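Local coordinates for putative Ribokinase II (PDB 3IQ0), which probably phosphorylates a carbohydrate such as ribose, using ATP and magnesium, as a member of the pfkB family of sugar kinases, at residues L190-M195 with G221-I226; H133-G138 with V163-P168; G264-C269 with R278-A283. All coordinates share one frame; numbering follows the deposited sequence.

Interaction 1: residues L190-M195 with G221-I226; sequences LTDIYM and GVKEVI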
loop_
_atom_site.group_PDB
_atom_site.type_symbol
_atom_site.label_atom_id
_atom_site.label_comp_id
_atom_site.label_asym_id
_atom_site.label_seq_id
_atom_site.Cartn_x
_atom_site.Cartn_y
_atom_site.Cartn_z
ATOM N N LEU B 190 -31.086 -5.889 11.822
ATOM C CA LEU B 190 -30.964 -7.343 11.830
ATOM C C LEU B 190 -30.024 -7.801 12.936
ATOM O O LEU B 190 -29.693 -8.986 13.032
ATOM C CB LEU B 190 -30.425 -7.832 10.489
ATOM C CG LEU B 190 -31.244 -7.488 9.247
ATOM C CD1 LEU B 190 -30.463 -7.887 8.007
ATOM C CD2 LEU B 190 -32.586 -8.201 9.299
ATOM N N THR B 191 -29.604 -6.856 13.771
ATOM C CA THR B 191 -28.685 -7.135 14.866
ATOM C C THR B 191 -29.367 -7.598 16.145
ATOM O O THR B 191 -30.410 -7.073 16.539
ATOM C CB THR B 191 -27.847 -5.886 15.193
ATOM O OG1 THR B 191 -26.993 -5.598 14.082
ATOM C CG2 THR B 191 -27.008 -6.107 16.456
ATOM N N ASP B 192 -28.759 -8.579 16.803
ATOM C CA ASP B 192 -29.291 -9.105 18.053
ATOM C C ASP B 192 -28.460 -8.565 19.206
ATOM O O ASP B 192 -28.981 -8.288 20.289
ATOM C CB ASP B 192 -29.236 -10.635 18.047
ATOM C CG ASP B 192 -30.026 -11.244 16.901
ATOM O OD1 ASP B 192 -31.262 -11.086 16.886
ATOM O OD2 ASP B 192 -29.409 -11.872 16.012
ATOM N N ILE B 193 -27.163 -8.409 18.952
ATOM C CA ILE B 193 -26.207 -7.923 19.944
ATOM C C ILE B 193 -25.472 -6.713 19.379
ATOM O O ILE B 193 -24.691 -6.837 18.439
ATOM C CB ILE B 193 -25.175 -9.042 20.295
ATOM C CG1 ILE B 193 -25.919 -10.273 20.822
ATOM C CG2 ILE B 193 -24.163 -8.541 21.330
ATOM C CD1 ILE B 193 -25.018 -11.462 21.089
ATOM N N TYR B 194 -25.735 -5.547 19.957
ATOM C CA TYR B 194 -25.118 -4.299 19.517
ATOM C C TYR B 194 -24.009 -3.908 20.491
ATOM O O TYR B 194 -24.243 -3.819 21.696
ATOM C CB TYR B 194 -26.187 -3.202 19.466
ATOM C CG TYR B 194 -25.787 -1.976 18.679
ATOM C CD1 TYR B 194 -25.118 -2.098 17.458
ATOM C CD2 TYR B 194 -26.097 -0.697 19.138
ATOM C CE1 TYR B 194 -24.765 -0.977 16.714
ATOM C CE2 TYR B 194 -25.745 0.436 18.401
ATOM C CZ TYR B 194 -25.079 0.285 17.193
ATOM O OH TYR B 194 -24.700 1.388 16.471
HETATM N N MSE B 195 -22.804 -3.665 19.978
HETATM C CA MSE B 195 -21.679 -3.320 20.846
HETATM C C MSE B 195 -20.965 -2.011 20.486
HETATM O O MSE B 195 -19.788 -2.000 20.122
HETATM C CB MSE B 195 -20.680 -4.484 20.858
HETATM C CG MSE B 195 -21.314 -5.816 21.242
HETATM SE SE MSE B 195 -20.052 -7.293 21.236
HETATM C CE MSE B 195 -20.198 -7.777 19.411
ATOM N N GLY B 221 -35.564 -4.124 18.408
ATOM C CA GLY B 221 -35.345 -5.554 18.271
ATOM C C GLY B 221 -34.033 -6.065 18.829
ATOM O O GLY B 221 -33.880 -7.265 19.057
ATOM N N VAL B 222 -33.076 -5.166 19.033
ATOM C CA VAL B 222 -31.790 -5.564 19.580
ATOM C C VAL B 222 -32.037 -6.115 20.978
ATOM O O VAL B 222 -32.693 -5.476 21.801
ATOM C CB VAL B 222 -30.819 -4.363 19.652
ATOM C CG1 VAL B 222 -29.497 -4.794 20.271
ATOM C CG2 VAL B 222 -30.589 -3.807 18.257
ATOM N N LYS B 223 -31.523 -7.307 21.240
ATOM C CA LYS B 223 -31.719 -7.939 22.532
ATOM C C LYS B 223 -30.717 -7.486 23.584
ATOM O O LYS B 223 -31.055 -7.363 24.759
ATOM C CB LYS B 223 -31.661 -9.461 22.371
ATOM C CG LYS B 223 -32.733 -10.005 21.436
ATOM C CD LYS B 223 -32.593 -11.502 21.202
ATOM C CE LYS B 223 -33.648 -12.004 20.221
ATOM N NZ LYS B 223 -33.596 -11.282 18.913
ATOM N N GLU B 224 -29.482 -7.239 23.157
ATOM C CA GLU B 224 -28.431 -6.815 24.072
ATOM C C GLU B 224 -27.592 -5.698 23.493
ATOM O O GLU B 224 -27.217 -5.723 22.324
ATOM C CB GLU B 224 -27.523 -7.996 24.416
ATOM C CG GLU B 224 -28.209 -9.094 25.209
ATOM C CD GLU B 224 -27.383 -10.359 25.290
ATOM O OE1 GLU B 224 -27.190 -11.010 24.249
ATOM O OE2 GLU B 224 -26.923 -10.705 26.392
ATOM N N VAL B 225 -27.305 -4.713 24.330
ATOM C CA VAL B 225 -26.484 -3.581 23.941
ATOM C C VAL B 225 -25.346 -3.510 24.946
ATOM O O VAL B 225 -25.576 -3.271 26.137
ATOM C CB VAL B 225 -27.281 -2.263 23.987
ATOM C CG1 VAL B 225 -26.377 -1.085 23.623
ATOM C CG2 VAL B 225 -28.460 -2.347 23.032
ATOM N N ILE B 226 -24.130 -3.762 24.476
ATOM C CA ILE B 226 -22.962 -3.706 25.345
ATOM C C ILE B 226 -22.169 -2.453 25.001
ATOM O O ILE B 226 -21.591 -2.352 23.918
ATOM C CB ILE B 226 -22.050 -4.947 25.178
ATOM C CG1 ILE B 226 -22.759 -6.207 25.669
ATOM C CG2 ILE B 226 -20.780 -4.767 25.981
ATOM C CD1 ILE B 226 -23.789 -6.757 24.720
#
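Ile193 pairs with Glu224 and Tyr194 with Val225 in a parallel register, the two bridges joining strand 193-194 to the start of strand 224-228. The evidence is a ladder in which Tyr194 N donates to Glu224 O at 2.8 Å and Ile226 N to Tyr194 O at 2.8 Å. At its start Asp192 O accepts two successive amides: Glu224 N at 3.1 Å and 160° at the hydrogen, the first rung, and Lys223 N at 2.9 Å, an extra bond bent to 135°.

The Lys223 chain runs alongside Asp192 and turns at its last torsion (chi4 57°), placing NZ 3.1 Å from Asp192 OD1 in a salt bridge on the anti side of the carboxylate; OD2 is bonded to Ile164 N. Ile193 and Glu224 project to one face, where Ile193 CG2 meets Ile226 CD1 at 3.8 Å and Trp266 packs against all three. On the opposite face, Tyr194 CB touches Val222 CG1 at 3.8 Å, and Val225 packs against helix 210-220, which makes the beta-alpha-beta crossover. Glu224 OE2 turns elsewhere, to Arg270 and Tyr236. Asp192 thus ties together three strands, and the lysine and the Ile164 amide at its two oxygens would be expected to favour a charged carboxylate.

Interaction 2: residues H133-G138 with V163-P168; sequences HFHIMG and VISFDP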
loop_
_atom_site.group_PDB
_atom_site.type_symbol
_atom_site.label_atom_id
_atom_site.label_comp_id
_atom_site.label_asym_id
_atom_site.label_seq_id
_atom_site.Cartn_x
_atom_site.Cartn_y
_atom_site.Cartn_z
ATOM N N HIS B 133 -23.323 -17.885 14.972
ATOM C CA HIS B 133 -23.062 -16.520 15.395
ATOM C C HIS B 133 -22.184 -15.832 14.366
ATOM O O HIS B 133 -21.092 -16.300 14.055
ATOM C CB HIS B 133 -22.371 -16.494 16.761
ATOM C CG HIS B 133 -23.280 -16.821 17.906
ATOM N ND1 HIS B 133 -23.900 -18.044 18.041
ATOM C CD2 HIS B 133 -23.667 -16.081 18.972
ATOM C CE1 HIS B 133 -24.630 -18.046 19.144
ATOM N NE2 HIS B 133 -24.506 -16.867 19.726
ATOM N N PHE B 134 -22.677 -14.724 13.831
ATOM C CA PHE B 134 -21.941 -13.972 12.831
ATOM C C PHE B 134 -21.725 -12.570 13.366
ATOM O O PHE B 134 -22.675 -11.896 13.779
ATOM C CB PHE B 134 -22.729 -13.911 11.522
ATOM C CG PHE B 134 -21.928 -13.417 10.357
ATOM C CD1 PHE B 134 -20.953 -14.219 9.779
ATOM C CD2 PHE B 134 -22.152 -12.150 9.829
ATOM C CE1 PHE B 134 -20.213 -13.771 8.692
ATOM C CE2 PHE B 134 -21.416 -11.690 8.738
ATOM C CZ PHE B 134 -20.446 -12.501 8.169
ATOM N N HIS B 135 -20.469 -12.137 13.357
ATOM C CA HIS B 135 -20.124 -10.820 13.865
ATOM C C HIS B 135 -19.709 -9.859 12.759
ATOM O O HIS B 135 -18.902 -10.193 11.893
ATOM C CB HIS B 135 -18.999 -10.932 14.882
ATOM C CG HIS B 135 -18.596 -9.618 15.464
ATOM N ND1 HIS B 135 -19.333 -8.980 16.434
ATOM C CD2 HIS B 135 -17.568 -8.791 15.162
ATOM C CE1 HIS B 135 -18.776 -7.813 16.707
ATOM N NE2 HIS B 135 -17.705 -7.674 15.949
ATOM N N ILE B 136 -20.267 -8.656 12.807
ATOM C CA ILE B 136 -19.978 -7.639 11.807
ATOM C C ILE B 136 -19.276 -6.420 12.399
ATOM O O ILE B 136 -19.680 -5.907 13.438
ATOM C CB ILE B 136 -21.279 -7.169 11.115
ATOM C CG1 ILE B 136 -21.876 -8.322 10.309
ATOM C CG2 ILE B 136 -20.991 -6.000 10.189
ATOM C CD1 ILE B 136 -23.296 -8.055 9.846
HETATM N N MSE B 137 -18.213 -5.982 11.729
HETATM C CA MSE B 137 -17.450 -4.801 12.127
HETATM C C MSE B 137 -17.887 -3.677 11.182
HETATM O O MSE B 137 -17.760 -3.806 9.966
HETATM C CB MSE B 137 -15.946 -5.036 11.950
HETATM C CG MSE B 137 -15.314 -5.948 12.975
HETATM SE SE MSE B 137 -15.362 -5.116 14.710
HETATM C CE MSE B 137 -14.484 -6.515 15.722
ATOM N N GLY B 138 -18.406 -2.589 11.739
ATOM C CA GLY B 138 -18.834 -1.483 10.900
ATOM C C GLY B 138 -17.702 -0.919 10.057
ATOM O O GLY B 138 -17.934 -0.348 8.987
ATOM N N VAL B 163 -27.336 -15.985 15.200
ATOM C CA VAL B 163 -27.367 -14.694 15.882
ATOM C C VAL B 163 -26.365 -13.721 15.266
ATOM O O VAL B 163 -25.244 -14.098 14.919
ATOM C CB VAL B 163 -27.041 -14.854 17.388
ATOM C CG1 VAL B 163 -26.991 -13.489 18.065
ATOM C CG2 VAL B 163 -28.091 -15.740 18.054
ATOM N N ILE B 164 -26.776 -12.465 15.136
ATOM C CA ILE B 164 -25.933 -11.429 14.552
ATOM C C ILE B 164 -25.453 -10.436 15.624
ATOM O O ILE B 164 -26.248 -9.934 16.420
ATOM C CB ILE B 164 -26.720 -10.644 13.456
ATOM C CG1 ILE B 164 -27.258 -11.610 12.392
ATOM C CG2 ILE B 164 -25.826 -9.580 12.813
ATOM C CD1 ILE B 164 -26.193 -12.314 11.566
ATOM N N SER B 165 -24.147 -10.180 15.665
ATOM C CA SER B 165 -23.585 -9.213 16.605
ATOM C C SER B 165 -23.016 -8.117 15.721
ATOM O O SER B 165 -22.531 -8.385 14.619
ATOM C CB SER B 165 -22.483 -9.843 17.475
ATOM O OG SER B 165 -21.491 -10.469 16.685
ATOM N N PHE B 166 -23.065 -6.882 16.197
ATOM C CA PHE B 166 -22.606 -5.761 15.387
ATOM C C PHE B 166 -21.851 -4.725 16.203
ATOM O O PHE B 166 -22.343 -4.253 17.233
ATOM C CB PHE B 166 -23.833 -5.135 14.705
ATOM C CG PHE B 166 -23.547 -3.877 13.921
ATOM C CD1 PHE B 166 -22.400 -3.756 13.144
ATOM C CD2 PHE B 166 -24.476 -2.840 13.898
ATOM C CE1 PHE B 166 -22.182 -2.625 12.345
ATOM C CE2 PHE B 166 -24.270 -1.703 13.102
ATOM C CZ PHE B 166 -23.117 -1.600 12.324
ATOM N N ASP B 167 -20.649 -4.389 15.736
ATOM C CA ASP B 167 -19.794 -3.405 16.385
ATOM C C ASP B 167 -19.607 -2.232 15.418
ATOM O O ASP B 167 -18.877 -2.334 14.434
ATOM C CB ASP B 167 -18.434 -4.018 16.716
ATOM C CG ASP B 167 -17.475 -3.012 17.310
ATOM O OD1 ASP B 167 -17.678 -1.799 17.116
ATOM O OD2 ASP B 167 -16.501 -3.438 17.959
ATOM N N PRO B 168 -20.250 -1.093 15.709
ATOM C CA PRO B 168 -20.190 0.117 14.890
ATOM C C PRO B 168 -18.902 0.930 14.975
ATOM O O PRO B 168 -18.955 2.131 15.231
ATOM C CB PRO B 168 -21.388 0.911 15.394
ATOM C CG PRO B 168 -21.309 0.654 16.864
ATOM C CD PRO B 168 -21.059 -0.853 16.919
HETATM O O HOH W 1 -22.643 -12.828 16.840
#
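Val163, Asp167 and Ser165 lose the most surface to residues 133-138, and each lies directly across from a partner: His133, Met137 and His135. The two strands are parallel, with segment axes 4.7 Å apart and 19° between their directions.

At the start, Val163 CB sits over one face of the His133 ring, 4.1 Å from its centroid and 17° off the normal, a CH-pi contact between side chains that lie alongside each other.

Ser165 makes the polar link between side chains. Its OG lies at the edge of the His135 imidazole, near the ring plane, 2.6 Å from His135 ND1; either atom could be the donor. A torsion of 53° sets OG between the backbone N and the carbonyl carbon, and there it also meets a water at 2.6 Å, which in turn reaches Phe134 O weakly. The ring of Phe43 stacks on His135, so this imidazole is fixed both at its edge and by stacking.

Asp167 closes the ladder. Its CB stands 3.8 Å from His135 NE2, and its O accepts Gly138 N at 2.7 Å, carrying the pairing one residue beyond strand 131-137. The side chain crosses that of selenomethionine Met137, whose SE lies near Asp167 CB and OD2; OD2 also forms a salt bridge with Lys228, and the side chain comes within about 4 Å of the bound ATP.

On the face of Phe134, Ile136 and Phe166, the Phe166 ring turns its CD1 edge to Ile136 O, 3.5 Å away, while Phe134 and Ile136 pack against helix 144-159. Two neighbouring parallel strands joined through that helix are a beta-alpha-beta crossover, here in the central sheet of the ribokinase fold, with the C-terminal strand end turned to the nucleotide.

Interaction 3: residues G264-C269 with R278-A283; sequences GAWIAC and RALQYA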
loop_
_atom_site.group_PDB
_atom_site.type_symbol
_atom_site.label_atom_id
_atom_site.label_comp_id
_atom_site.label_asym_id
_atom_site.label_seq_id
_atom_site.Cartn_x
_atom_site.Cartn_y
_atom_site.Cartn_z
ATOM N N GLY B 264 -14.407 -9.901 20.982
ATOM C CA GLY B 264 -14.190 -11.333 20.854
ATOM C C GLY B 264 -14.430 -12.015 22.185
ATOM O O GLY B 264 -15.074 -13.067 22.253
ATOM N N ALA B 265 -13.910 -11.408 23.248
ATOM C CA ALA B 265 -14.074 -11.952 24.593
ATOM C C ALA B 265 -15.553 -12.099 24.961
ATOM O O ALA B 265 -15.971 -13.138 25.477
ATOM C CB ALA B 265 -13.375 -11.057 25.601
ATOM N N TRP B 266 -16.345 -11.066 24.696
ATOM C CA TRP B 266 -17.769 -11.123 25.022
ATOM C C TRP B 266 -18.457 -12.274 24.293
ATOM O O TRP B 266 -19.087 -13.146 24.913
ATOM C CB TRP B 266 -18.470 -9.799 24.663
ATOM C CG TRP B 266 -19.979 -9.904 24.755
ATOM C CD1 TRP B 266 -20.843 -10.275 23.759
ATOM C CD2 TRP B 266 -20.775 -9.746 25.936
ATOM N NE1 TRP B 266 -22.129 -10.363 24.252
ATOM C CE2 TRP B 266 -22.112 -10.045 25.587
ATOM C CE3 TRP B 266 -20.487 -9.388 27.259
ATOM C CZ2 TRP B 266 -23.161 -9.990 26.517
ATOM C CZ3 TRP B 266 -21.533 -9.333 28.185
ATOM C CH2 TRP B 266 -22.849 -9.634 27.806
ATOM N N ILE B 267 -18.330 -12.275 22.974
ATOM C CA ILE B 267 -18.952 -13.297 22.149
ATOM C C ILE B 267 -18.483 -14.704 22.498
ATOM O O ILE B 267 -19.293 -15.629 22.577
ATOM C CB ILE B 267 -18.689 -13.029 20.652
ATOM C CG1 ILE B 267 -19.262 -11.661 20.260
ATOM C CG2 ILE B 267 -19.322 -14.113 19.814
ATOM C CD1 ILE B 267 -20.788 -11.581 20.359
ATOM N N ALA B 268 -17.183 -14.873 22.716
ATOM C CA ALA B 268 -16.661 -16.199 23.050
ATOM C C ALA B 268 -17.112 -16.644 24.438
ATOM O O ALA B 268 -17.521 -17.790 24.632
ATOM C CB ALA B 268 -15.137 -16.202 22.961
ATOM N N CYS B 269 -17.056 -15.737 25.407
ATOM C CA CYS B 269 -17.460 -16.080 26.767
ATOM C C CYS B 269 -18.924 -16.454 26.827
ATOM O O CYS B 269 -19.316 -17.349 27.580
ATOM C CB CYS B 269 -17.181 -14.923 27.718
ATOM S SG CYS B 269 -15.445 -14.755 28.081
ATOM N N ARG B 278 -20.771 -12.261 34.156
ATOM C CA ARG B 278 -19.439 -12.836 34.035
ATOM C C ARG B 278 -18.789 -12.386 32.729
ATOM O O ARG B 278 -17.643 -11.934 32.711
ATOM C CB ARG B 278 -19.518 -14.361 34.064
ATOM C CG ARG B 278 -19.320 -14.975 35.428
ATOM C CD ARG B 278 -17.853 -15.299 35.662
ATOM N NE ARG B 278 -17.685 -16.672 36.130
ATOM C CZ ARG B 278 -18.126 -17.742 35.471
ATOM N NH1 ARG B 278 -18.765 -17.597 34.317
ATOM N NH2 ARG B 278 -17.938 -18.958 35.967
ATOM N N ALA B 279 -19.539 -12.507 31.641
ATOM C CA ALA B 279 -19.051 -12.132 30.325
ATOM C C ALA B 279 -18.610 -10.668 30.246
ATOM O O ALA B 279 -17.623 -10.350 29.584
ATOM C CB ALA B 279 -20.122 -12.419 29.284
ATOM N N LEU B 280 -19.335 -9.778 30.920
ATOM C CA LEU B 280 -18.978 -8.371 30.893
ATOM C C LEU B 280 -17.673 -8.107 31.644
ATOM O O LEU B 280 -16.848 -7.307 31.198
ATOM C CB LEU B 280 -20.098 -7.514 31.487
ATOM C CG LEU B 280 -19.909 -6.007 31.289
ATOM C CD1 LEU B 280 -20.044 -5.670 29.815
ATOM C CD2 LEU B 280 -20.942 -5.238 32.101
ATOM N N GLN B 281 -17.477 -8.769 32.781
ATOM C CA GLN B 281 -16.248 -8.555 33.531
ATOM C C GLN B 281 -15.060 -9.140 32.765
ATOM O O GLN B 281 -13.974 -8.573 32.784
ATOM C CB GLN B 281 -16.337 -9.181 34.933
ATOM C CG GLN B 281 -16.021 -10.664 35.006
ATOM C CD GLN B 281 -16.063 -11.206 36.434
ATOM O OE1 GLN B 281 -15.371 -10.710 37.327
ATOM N NE2 GLN B 281 -16.878 -12.232 36.650
ATOM N N TYR B 282 -15.269 -10.274 32.096
ATOM C CA TYR B 282 -14.204 -10.916 31.319
ATOM C C TYR B 282 -13.846 -10.087 30.087
ATOM O O TYR B 282 -12.670 -9.903 29.779
ATOM C CB TYR B 282 -14.618 -12.331 30.899
ATOM C CG TYR B 282 -14.205 -13.384 31.904
ATOM C CD1 TYR B 282 -14.680 -13.348 33.212
ATOM C CD2 TYR B 282 -13.288 -14.379 31.566
ATOM C CE1 TYR B 282 -14.250 -14.269 34.159
ATOM C CE2 TYR B 282 -12.851 -15.305 32.506
ATOM C CZ TYR B 282 -13.335 -15.240 33.803
ATOM O OH TYR B 282 -12.890 -16.132 34.751
ATOM N N ALA B 283 -14.864 -9.590 29.386
ATOM C CA ALA B 283 -14.627 -8.759 28.212
ATOM C C ALA B 283 -13.872 -7.517 28.671
ATOM O O ALA B 283 -12.870 -7.135 28.074
ATOM C CB ALA B 283 -15.951 -8.358 27.566
#
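Cys269 N donates to Ala265 O at 2.8 Å, an ordinary helical bond that sets Ala265 and Cys269 one turn apart on the side of their helix that meets residues 278-283. No hydrogen bond crosses between the segments, so the contact rests mainly on apolar side chains and one sulfur. Ala265 CB lies 3.7 Å from Ala283 CA, and one turn further on Cys269 faces Ala279. The order is reversed along the second helix, as expected for directions 148° apart. Small residues at these positions agree with the short axis separation of 8.2 Å.

Trp266 supplies the largest touching group. Its CG is anti to the backbone N (chi1 170°), and the six-membered part of the indole reaches the other helix. CZ3 is 3.6 Å from Ala279 CB and 3.5 Å from Leu280 N, the latter at the ring's edge, near its plane. Ala283 CB completes the patch at the root of the side chain, against Trp266 CB.

The two helices, 258-271 and 276-290, form an antiparallel hairpin with a short connection. The first begins within the GAGD signature of the pfkB family, which in relatives shapes the anion hole and bears the catalytic base; the side chain of Ala283 on the second is about 7 Å from the bound ATP.

At the other flank, Cys269 SG rests 3.8 Å from Tyr282 CB. Its approach to the Tyr282 ring is oblique, 5.1 Å from the centroid and 57° off the normal, a sulfur-aromatic contact that is neither face-on nor edge-on. The tyrosine then extends away toward helix 303-312, with Phe274 set edge-to-face against its ring. Leu280 meanwhile leans on Ile226 of strand 224-228.

Along the chain the contacts come in series: interaction 2 closes first, then interaction 1, then interaction 3. Interactions 1 and 2, with centres about 9 Å apart, lie in one mixed sheet and share a seam, because strands 163-167 and 193-194 are neighbours there; a probable hydrogen bond from Phe166 N to Ile193 O crosses it. Interaction 3 is about 15 Å from each by centres and brings a helix pair onto that sheet. Met195 SE packs against Trp266, and Ile267 reaches both Met195 and Ser165. Successive crossovers thus build the sheet and the hairpin lies against it, with parts of all three contacts near the bound ATP.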